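Local coordinates for putative gdp-fucose protein o-fucosyltransferase 1 (Caenorhabditis elegans, PDB 3ZY2) that belongs to the GT-B clan of glycosyltransferase folds and holds guanosine-5'-diphosphate in a pocket between two domains built on parallel sheets, at residues Q23-L28 and F336-K341; V30-K35 and W185-Y190. All coordinates share one frame; numbering follows the deposited sequence.

Interaction 1 of 2, residues Q23-L28 and F336-K341. With GDP (guanosine-5'-diphosphate), chain C.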
ATOM      1  N   GLN A  23       8.973  -4.137 -13.964  1.00 11.35           N
ATOM      2  CA  GLN A  23       9.682  -5.031 -13.057  1.00 11.60           C
ATOM      3  C   GLN A  23      11.138  -4.613 -12.962  1.00 10.73           C
ATOM      4  O   GLN A  23      11.711  -4.565 -11.860  1.00 11.90           O
ATOM      5  CB  GLN A  23       9.612  -6.453 -13.566  1.00 11.64           C
ATOM      6  CG  GLN A  23       8.199  -7.027 -13.515  1.00 12.25           C
ATOM      7  CD  GLN A  23       8.081  -8.295 -14.305  1.00 12.90           C
ATOM      8  OE1 GLN A  23       9.023  -9.099 -14.367  1.00 12.97           O
ATOM      9  NE2 GLN A  23       6.909  -8.488 -14.954  1.00 12.78           N
ATOM     10  N   VAL A  24      11.748  -4.315 -14.118  1.00 10.88           N
ATOM     11  CA  VAL A  24      13.138  -3.861 -14.128  1.00 11.00           C
ATOM     12  C   VAL A  24      13.253  -2.507 -13.427  1.00 11.62           C
ATOM     13  O   VAL A  24      14.188  -2.283 -12.676  1.00 11.25           O
ATOM     14  CB  VAL A  24      13.703  -3.792 -15.557  1.00  9.83           C
ATOM     15  CG1 VAL A  24      15.108  -3.190 -15.565  1.00 11.29           C
ATOM     16  CG2 VAL A  24      13.749  -5.202 -16.163  1.00 12.44           C
ATOM     17  N   ASP A  25      12.290  -1.612 -13.668  1.00 11.90           N
ATOM     18  CA  ASP A  25      12.279  -0.264 -13.066  1.00 12.65           C
ATOM     19  C   ASP A  25      12.324  -0.345 -11.526  1.00 12.58           C
ATOM     20  O   ASP A  25      13.127   0.341 -10.873  1.00 14.67           O
ATOM     21  CB  ASP A  25      11.049   0.494 -13.580  1.00 12.86           C
ATOM     22  CG  ASP A  25      11.257   1.978 -13.615  1.00 13.94           C
ATOM     23  OD1 ASP A  25      12.356   2.421 -14.020  1.00 15.10           O
ATOM     24  OD2 ASP A  25      10.325   2.698 -13.233  1.00 18.12           O
ATOM     25  N   GLN A  26      11.517  -1.240 -10.960  1.00 13.04           N
ATOM     26  CA  GLN A  26      11.516  -1.412  -9.500  1.00 13.03           C
ATOM     27  C   GLN A  26      12.756  -2.189  -9.057  1.00 12.44           C
ATOM     28  O   GLN A  26      13.320  -1.907  -7.999  1.00 12.63           O
ATOM     29  CB  GLN A  26      10.237  -2.123  -9.042  1.00 13.95           C
ATOM     30  CG  GLN A  26       9.016  -1.216  -9.076  1.00 16.31           C
ATOM     31  CD  GLN A  26       7.889  -1.779  -8.237  1.00 18.23           C
ATOM     32  OE1 GLN A  26       7.314  -2.801  -8.582  1.00 18.54           O
ATOM     33  NE2 GLN A  26       7.579  -1.122  -7.120  1.00 19.39           N
ATOM     34  N   PHE A  27      13.223  -3.139  -9.865  1.00 12.33           N
ATOM     35  CA  PHE A  27      14.413  -3.940  -9.508  1.00 11.76           C
ATOM     36  C   PHE A  27      15.670  -3.070  -9.271  1.00 11.77           C
ATOM     37  O   PHE A  27      16.418  -3.314  -8.339  1.00 12.73           O
ATOM     38  CB  PHE A  27      14.627  -5.010 -10.600  1.00 12.46           C
ATOM     39  CG  PHE A  27      15.843  -5.841 -10.429  1.00 12.53           C
ATOM     40  CD1 PHE A  27      16.184  -6.423  -9.210  1.00 14.98           C
ATOM     41  CD2 PHE A  27      16.633  -6.120 -11.537  1.00 14.84           C
ATOM     42  CE1 PHE A  27      17.344  -7.228  -9.097  1.00 15.04           C
ATOM     43  CE2 PHE A  27      17.772  -6.931 -11.431  1.00 16.85           C
ATOM     44  CZ  PHE A  27      18.130  -7.474 -10.186  1.00 15.57           C
ATOM     45  N   LEU A  28      15.857  -2.028 -10.087  1.00 11.21           N
ATOM     46  CA  LEU A  28      16.963  -1.066  -9.859  1.00 12.56           C
ATOM     47  C   LEU A  28      16.894  -0.478  -8.455  1.00 11.89           C
ATOM     48  O   LEU A  28      17.917  -0.386  -7.769  1.00 13.91           O
ATOM     49  CB  LEU A  28      16.911   0.065 -10.880  1.00 12.14           C
ATOM     50  CG  LEU A  28      17.031  -0.384 -12.334  1.00 12.73           C
ATOM     51  CD1 LEU A  28      16.995   0.879 -13.196  1.00 15.64           C
ATOM     52  CD2 LEU A  28      18.283  -1.192 -12.569  1.00 13.72           C
ATOM     53  N   PHE A 336       9.561   0.237 -21.005  1.00 10.92           N
ATOM     54  CA  PHE A 336      10.288  -0.691 -21.859  1.00 10.18           C
ATOM     55  C   PHE A 336      11.367   0.082 -22.652  1.00 10.54           C
ATOM     56  O   PHE A 336      12.546  -0.289 -22.663  1.00 11.01           O
ATOM     57  CB  PHE A 336       9.264  -1.418 -22.739  1.00 10.92           C
ATOM     58  CG  PHE A 336       9.807  -2.582 -23.513  1.00 11.82           C
ATOM     59  CD1 PHE A 336       9.815  -3.865 -22.948  1.00 11.78           C
ATOM     60  CD2 PHE A 336      10.211  -2.428 -24.839  1.00 13.25           C
ATOM     61  CE1 PHE A 336      10.294  -4.960 -23.686  1.00 14.18           C
ATOM     62  CE2 PHE A 336      10.664  -3.534 -25.595  1.00 13.63           C
ATOM     63  CZ  PHE A 336      10.700  -4.785 -25.022  1.00 12.74           C
ATOM     64  N   SER A 337      10.963   1.196 -23.276  1.00 10.22           N
ATOM     65  CA  SER A 337      11.944   2.123 -23.866  1.00 10.64           C
ATOM     66  C   SER A 337      12.952   2.590 -22.823  1.00 10.72           C
ATOM     67  O   SER A 337      14.124   2.801 -23.156  1.00 10.24           O
ATOM     68  CB  SER A 337      11.271   3.350 -24.505  1.00 11.25           C
ATOM     69  OG  SER A 337      10.895   3.118 -25.868  1.00 11.98           O
ATOM     70  N   HIS A 338      12.506   2.735 -21.565  1.00 10.91           N
ATOM     71  CA  HIS A 338      13.391   3.315 -20.526  1.00 10.90           C
ATOM     72  C   HIS A 338      14.551   2.365 -20.229  1.00 11.03           C
ATOM     73  O   HIS A 338      15.674   2.810 -19.984  1.00 11.06           O
ATOM     74  CB  HIS A 338      12.586   3.655 -19.260  1.00 11.44           C
ATOM     75  CG  HIS A 338      13.242   4.625 -18.307  1.00 11.33           C
ATOM     76  ND1 HIS A 338      14.444   5.281 -18.513  1.00 15.69           N
ATOM     77  CD2 HIS A 338      12.786   5.055 -17.107  1.00  9.69           C
ATOM     78  CE1 HIS A 338      14.693   6.065 -17.471  1.00 11.70           C
ATOM     79  NE2 HIS A 338      13.711   5.932 -16.603  1.00 16.06           N
ATOM     80  N   ILE A 339      14.296   1.057 -20.313  1.00  9.96           N
ATOM     81  CA  ILE A 339      15.383   0.073 -20.207  1.00  9.83           C
ATOM     82  C   ILE A 339      16.475   0.393 -21.240  1.00 10.72           C
ATOM     83  O   ILE A 339      17.664   0.451 -20.907  1.00 11.77           O
ATOM     84  CB  ILE A 339      14.869  -1.367 -20.465  1.00  9.90           C
ATOM     85  CG1 ILE A 339      14.006  -1.836 -19.291  1.00 10.32           C
ATOM     86  CG2 ILE A 339      16.100  -2.293 -20.635  1.00 10.55           C
ATOM     87  CD1 ILE A 339      13.269  -3.137 -19.583  1.00 11.37           C
ATOM     88  N   VAL A 340      16.063   0.623 -22.482  1.00 10.56           N
ATOM     89  CA  VAL A 340      17.025   0.879 -23.555  1.00 10.48           C
ATOM     90  C   VAL A 340      17.774   2.189 -23.291  1.00 10.71           C
ATOM     91  O   VAL A 340      18.995   2.240 -23.434  1.00 11.42           O
ATOM     92  CB  VAL A 340      16.365   0.986 -24.933  1.00 10.75           C
ATOM     93  CG1 VAL A 340      17.439   1.155 -26.010  1.00 11.65           C
ATOM     94  CG2 VAL A 340      15.527  -0.239 -25.246  1.00 10.46           C
ATOM     95  N   LYS A 341      17.039   3.244 -22.946  1.00 10.19           N
ATOM     96  CA  LYS A 341      17.651   4.551 -22.671  1.00 10.67           C
ATOM     97  C   LYS A 341      18.722   4.432 -21.586  1.00 11.53           C
ATOM     98  O   LYS A 341      19.848   4.925 -21.776  1.00 12.15           O
ATOM     99  CB  LYS A 341      16.571   5.561 -22.235  1.00 10.88           C
ATOM    100  CG  LYS A 341      17.109   6.944 -21.879  1.00 13.28           C
ATOM    101  CD  LYS A 341      17.870   7.544 -23.069  1.00 15.58           C
ATOM    102  CE  LYS A 341      18.055   9.061 -22.971  1.00 17.17           C
ATOM    103  NZ  LYS A 341      18.728   9.507 -21.701  1.00 17.33           N
TER
HETATM  104  PB  GDP C1381       5.347  -0.141 -20.643  0.50 29.74           P
HETATM  105  O1B GDP C1381       5.791  -0.059 -22.057  0.50 17.02           O
HETATM  106  O2B GDP C1381       5.876   0.639 -19.397  0.50 22.43           O
HETATM  107  O3B GDP C1381       4.023  -1.086 -20.380  0.50 23.19           O
HETATM  108  O3A GDP C1381       6.404  -1.497 -20.607  0.50 15.80           O
HETATM  109  PA  GDP C1381       6.214  -2.906 -19.645  0.50 25.82           P
HETATM  110  O1A GDP C1381       7.637  -3.525 -20.439  0.50 17.65           O
HETATM  111  O2A GDP C1381       6.067  -2.869 -18.325  0.50 10.46           O
HETATM  112  O5' GDP C1381       4.685  -3.253 -20.516  0.50 24.32           O
HETATM  113  C5' GDP C1381       5.274  -3.503 -21.638  0.50 20.91           C
HETATM  114  C4' GDP C1381       5.064  -4.571 -22.430  0.50 28.72           C
HETATM  115  O4' GDP C1381       4.383  -4.885 -23.577  0.50 28.48           O
HETATM  116  C3' GDP C1381       6.345  -5.101 -22.514  0.50 23.44           C
HETATM  117  O3' GDP C1381       7.131  -6.217 -21.442  0.50 21.22           O
HETATM  118  C2' GDP C1381       6.355  -6.781 -23.925  0.50 50.32           C
HETATM  119  O2' GDP C1381       5.795  -7.766 -23.177  0.50 20.56           O
HETATM  120  C1' GDP C1381       5.363  -5.893 -24.656  0.50 29.92           C
HETATM  121  N9  GDP C1381       6.067  -5.094 -25.375  0.50 25.66           N
HETATM  122  C8  GDP C1381       6.169  -3.277 -25.239  0.50 26.93           C
HETATM  123  N7  GDP C1381       6.998  -3.347 -26.231  0.50 30.98           N
HETATM  124  C5  GDP C1381       7.462  -4.318 -26.913  0.50 21.33           C
HETATM  125  C6  GDP C1381       8.484  -4.876 -28.203  0.50 26.25           C
HETATM  126  O6  GDP C1381       8.980  -3.950 -28.654  0.50 22.12           O
HETATM  127  N1  GDP C1381       8.368  -5.946 -28.216  0.50 22.09           N
HETATM  128  C2  GDP C1381       7.833  -6.957 -27.729  0.50 23.77           C
HETATM  129  N2  GDP C1381       7.870  -7.936 -27.914  0.50 19.79           N
HETATM  130  N3  GDP C1381       6.816  -6.948 -26.524  0.50 25.23           N
HETATM  131  C4  GDP C1381       6.721  -5.541 -26.214  0.50 22.66           C
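At the interface between the two Rossmann-like halves of this GT-B fold, helices 20-37 and 335-346 meet through Val24 and Ile339, whose CA atoms lie 7.6 Å apart. The side chains cross at about a right angle. CD1 of Ile339 reaches CG2 of Val24 at 4.0 Å, while its CG1 lies 4.1 Å from CG1 of the valine, so both valine methyls are touched. In Ile339, CG1 stands anti to the carbonyl carbon (chi1 -71°) and the extended end carries CD1 across to the other helix. On the adjoining residues of the two helices, the carboxylate of Asp25 and the ring of His338 approach obliquely, their planes 52° apart. This is proximity without a bond: OD1 of Asp25 is instead hydrogen-bonded to Ser180 and salt-bridged to Arg342, two partners that would be expected to stabilise its negative charge. Phe336, at the start of the second segment, turns to the nucleotide. One face of its ring carries the base, with GDP N7 3.6 Å above the plane near the rim, and its CD1 lies 3.3 Å from GDP O1A. A nucleotide lodged beside the meeting of two parallel-sheet domains is characteristic of the GT-B fold.

Interaction 2 of 2, residues V30-K35 and W185-Y190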
ATOM      1  N   VAL A  30      15.361  -1.807  -5.879  1.00 13.57           N
ATOM      2  CA  VAL A  30      15.597  -2.869  -4.900  1.00 13.97           C
ATOM      3  C   VAL A  30      17.082  -3.191  -4.739  1.00 15.40           C
ATOM      4  O   VAL A  30      17.563  -3.430  -3.629  1.00 15.43           O
ATOM      5  CB  VAL A  30      14.771  -4.154  -5.180  1.00 13.65           C
ATOM      6  CG1 VAL A  30      15.038  -5.165  -4.070  1.00 14.64           C
ATOM      7  CG2 VAL A  30      13.256  -3.866  -5.284  1.00 14.26           C
ATOM      8  N   LEU A  31      17.819  -3.173  -5.842  1.00 14.48           N
ATOM      9  CA  LEU A  31      19.262  -3.367  -5.776  1.00 15.10           C
ATOM     10  C   LEU A  31      19.902  -2.334  -4.843  1.00 15.56           C
ATOM     11  O   LEU A  31      20.716  -2.704  -3.991  1.00 16.80           O
ATOM     12  CB  LEU A  31      19.863  -3.284  -7.173  1.00 14.46           C
ATOM     13  CG  LEU A  31      19.735  -4.578  -7.992  1.00 14.29           C
ATOM     14  CD1 LEU A  31      19.869  -4.294  -9.477  1.00 16.00           C
ATOM     15  CD2 LEU A  31      20.771  -5.610  -7.588  1.00 13.90           C
ATOM     16  N   ALA A  32      19.505  -1.069  -4.999  1.00 15.46           N
ATOM     17  CA  ALA A  32      20.033   0.017  -4.151  1.00 16.09           C
ATOM     18  C   ALA A  32      19.658  -0.204  -2.680  1.00 17.32           C
ATOM     19  O   ALA A  32      20.494  -0.022  -1.766  1.00 18.78           O
ATOM     20  CB  ALA A  32      19.543   1.346  -4.651  1.00 16.02           C
ATOM     21  N   PHE A  33      18.404  -0.607  -2.459  1.00 16.41           N
ATOM     22  CA  PHE A  33      17.902  -0.906  -1.117  1.00 18.57           C
ATOM     23  C   PHE A  33      18.701  -2.017  -0.426  1.00 19.11           C
ATOM     24  O   PHE A  33      19.097  -1.870   0.743  1.00 20.53           O
ATOM     25  CB  PHE A  33      16.418  -1.258  -1.235  1.00 17.32           C
ATOM     26  CG  PHE A  33      15.763  -1.678   0.071  1.00 19.60           C
ATOM     27  CD1 PHE A  33      15.496  -0.738   1.063  1.00 22.85           C
ATOM     28  CD2 PHE A  33      15.360  -2.996   0.277  1.00 21.40           C
ATOM     29  CE1 PHE A  33      14.862  -1.116   2.254  1.00 23.80           C
ATOM     30  CE2 PHE A  33      14.720  -3.379   1.480  1.00 23.76           C
ATOM     31  CZ  PHE A  33      14.469  -2.431   2.451  1.00 23.95           C
ATOM     32  N   ALA A  34      18.962  -3.116  -1.142  1.00 19.48           N
ATOM     33  CA  ALA A  34      19.709  -4.253  -0.590  1.00 20.21           C
ATOM     34  C   ALA A  34      21.131  -3.843  -0.226  1.00 21.50           C
ATOM     35  O   ALA A  34      21.638  -4.229   0.829  1.00 22.33           O
ATOM     36  CB  ALA A  34      19.727  -5.435  -1.564  1.00 19.38           C
ATOM     37  N   LYS A  35      21.772  -3.056  -1.088  1.00 21.44           N
ATOM     38  CA  LYS A  35      23.135  -2.605  -0.830  1.00 22.66           C
ATOM     39  C   LYS A  35      23.146  -1.733   0.419  1.00 23.81           C
ATOM     40  O   LYS A  35      24.034  -1.882   1.275  1.00 25.57           O
ATOM     41  CB  LYS A  35      23.708  -1.849  -2.030  1.00 21.73           C
ATOM     42  CG  LYS A  35      25.201  -1.460  -1.858  1.00 23.56           C
ATOM     43  CD  LYS A  35      25.704  -0.779  -3.107  1.00 25.07           C
ATOM     44  CE  LYS A  35      27.223  -0.638  -3.110  1.00 28.60           C
ATOM     45  NZ  LYS A  35      27.706  -0.451  -4.505  1.00 31.10           N
ATOM     46  N   TRP A 185      18.947   5.177 -11.825  1.00 14.72           N
ATOM     47  CA  TRP A 185      18.985   4.839 -13.257  1.00 14.41           C
ATOM     48  C   TRP A 185      20.352   4.282 -13.671  1.00 13.70           C
ATOM     49  O   TRP A 185      20.410   3.368 -14.525  1.00 13.61           O
ATOM     50  CB  TRP A 185      18.606   6.009 -14.159  1.00 14.08           C
ATOM     51  CG  TRP A 185      17.199   6.456 -14.004  1.00 14.55           C
ATOM     52  CD1 TRP A 185      16.158   5.737 -13.466  1.00 14.05           C
ATOM     53  CD2 TRP A 185      16.641   7.687 -14.462  1.00 14.89           C
ATOM     54  NE1 TRP A 185      14.993   6.484 -13.506  1.00 15.98           N
ATOM     55  CE2 TRP A 185      15.268   7.683 -14.114  1.00 15.35           C
ATOM     56  CE3 TRP A 185      17.179   8.822 -15.092  1.00 17.88           C
ATOM     57  CZ2 TRP A 185      14.420   8.760 -14.397  1.00 16.91           C
ATOM     58  CZ3 TRP A 185      16.344   9.888 -15.363  1.00 19.85           C
ATOM     59  CH2 TRP A 185      14.975   9.856 -15.014  1.00 18.52           C
ATOM     60  N   SER A 186      21.437   4.794 -13.083  1.00 15.27           N
ATOM     61  CA  SER A 186      22.768   4.305 -13.420  1.00 15.23           C
ATOM     62  C   SER A 186      23.027   2.850 -13.049  1.00 15.36           C
ATOM     63  O   SER A 186      23.942   2.240 -13.577  1.00 16.52           O
ATOM     64  CB  SER A 186      23.833   5.223 -12.798  1.00 16.77           C
ATOM     65  OG  SER A 186      23.757   5.145 -11.393  1.00 18.99           O
ATOM     66  N   ILE A 187      22.196   2.273 -12.170  1.00 14.54           N
ATOM     67  CA  ILE A 187      22.344   0.866 -11.817  1.00 14.88           C
ATOM     68  C   ILE A 187      22.108  -0.049 -13.035  1.00 13.93           C
ATOM     69  O   ILE A 187      22.578  -1.183 -13.046  1.00 14.72           O
ATOM     70  CB  ILE A 187      21.455   0.521 -10.581  1.00 14.41           C
ATOM     71  CG1 ILE A 187      21.922   1.381  -9.406  1.00 15.09           C
ATOM     72  CG2 ILE A 187      21.513  -0.994 -10.207  1.00 16.07           C
ATOM     73  CD1 ILE A 187      21.050   1.237  -8.153  1.00 15.71           C
ATOM     74  N   GLN A 188      21.430   0.456 -14.076  1.00 13.29           N
ATOM     75  CA  GLN A 188      21.252  -0.323 -15.296  1.00 13.49           C
ATOM     76  C   GLN A 188      22.597  -0.767 -15.899  1.00 13.51           C
ATOM     77  O   GLN A 188      22.664  -1.766 -16.613  1.00 13.00           O
ATOM     78  CB  GLN A 188      20.443   0.486 -16.307  1.00 13.73           C
ATOM     79  CG  GLN A 188      19.948  -0.332 -17.522  1.00 15.43           C
ATOM     80  CD  GLN A 188      18.631  -1.071 -17.283  1.00 15.60           C
ATOM     81  OE1 GLN A 188      17.669  -0.510 -16.753  1.00 14.74           O
ATOM     82  NE2 GLN A 188      18.571  -2.340 -17.698  1.00 16.55           N
ATOM     83  N   LYS A 189      23.676  -0.049 -15.555  1.00 13.39           N
ATOM     84  CA  LYS A 189      25.040  -0.437 -15.983  1.00 15.35           C
ATOM     85  C   LYS A 189      25.332  -1.916 -15.641  1.00 15.97           C
ATOM     86  O   LYS A 189      26.033  -2.630 -16.375  1.00 16.55           O
ATOM     87  CB  LYS A 189      26.072   0.492 -15.318  1.00 16.45           C
ATOM     88  CG  LYS A 189      27.503   0.068 -15.509  1.00 20.89           C
ATOM     89  CD  LYS A 189      28.436   1.047 -14.815  1.00 25.75           C
ATOM     90  CE  LYS A 189      29.708   0.362 -14.336  1.00 33.18           C
ATOM     91  NZ  LYS A 189      30.509  -0.230 -15.447  1.00 36.51           N
ATOM     92  N   TYR A 190      24.739  -2.371 -14.535  1.00 15.31           N
ATOM     93  CA  TYR A 190      25.025  -3.684 -13.973  1.00 15.59           C
ATOM     94  C   TYR A 190      24.045  -4.745 -14.412  1.00 14.32           C
ATOM     95  O   TYR A 190      24.134  -5.881 -13.953  1.00 15.28           O
ATOM     96  CB  TYR A 190      25.090  -3.610 -12.437  1.00 15.78           C
ATOM     97  CG  TYR A 190      26.100  -2.605 -11.964  1.00 17.23           C
ATOM     98  CD1 TYR A 190      27.440  -2.921 -11.964  1.00 20.39           C
ATOM     99  CD2 TYR A 190      25.705  -1.343 -11.552  1.00 18.66           C
ATOM    100  CE1 TYR A 190      28.395  -1.998 -11.541  1.00 21.54           C
ATOM    101  CE2 TYR A 190      26.639  -0.416 -11.111  1.00 20.18           C
ATOM    102  CZ  TYR A 190      27.977  -0.759 -11.125  1.00 22.72           C
ATOM    103  OH  TYR A 190      28.909   0.156 -10.696  1.00 27.19           O
TER
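Ile187 reaches helix 20-37 from a short 3-10 segment, and its two branches end on successive residues, Leu31 and Ala32. Its CB is directed at the helix and divides the side chain in two. The CG2 methyl, anti to the backbone N, packs 3.8 Å from CD1 of Leu31 and also lies 4.1 Å from CB of that leucine; the two side chains cross obliquely. The other branch leaves through CG1, which spaces the terminal methyl away from the backbone. With chi2 at 175° this branch is fully extended, and CD1 at its tip comes to rest 3.8 Å from CB of Ala32. The short alanine side chain thus receives the long arm, while the longer leucine meets the short one. The contact is wholly apolar, made by methyl and methylene carbons. Within the 3-10 segment, Tyr190 N bonds back to Ile187 O at 2.9 Å, holding the turn that presents the isoleucine. Around this pairing, Leu31 also touches Leu41 of strand 40-42, Tyr71 from a loop packs on Ile187, and Gln188 touches Ile339 of helix 335-346; the 3-10 segment therefore lies between helices 20-37 and 335-346.

Interactions 1 and 2 use successive parts of one element, helix 20-37, and their centres lie about 11 Å apart. Interaction 2 is nested along the chain: residues 185-190 come between the first helix and residues 336-341, the late partner in interaction 1. The two sites also touch directly, as Leu28 CD2 lies 3.9 Å from Gln188 N and the rings of His338 and Trp185 meet edge-to-face. Helix 20-37 follows strand 10-13 of the six-stranded parallel sheet, whereas helix 335-346 follows strand 327-330 of the five-stranded one. The 185-190 segment packs against both helices, extending the meeting of the domains away from the helix-helix contact; interaction 1 alone includes a pocket residue, Phe336.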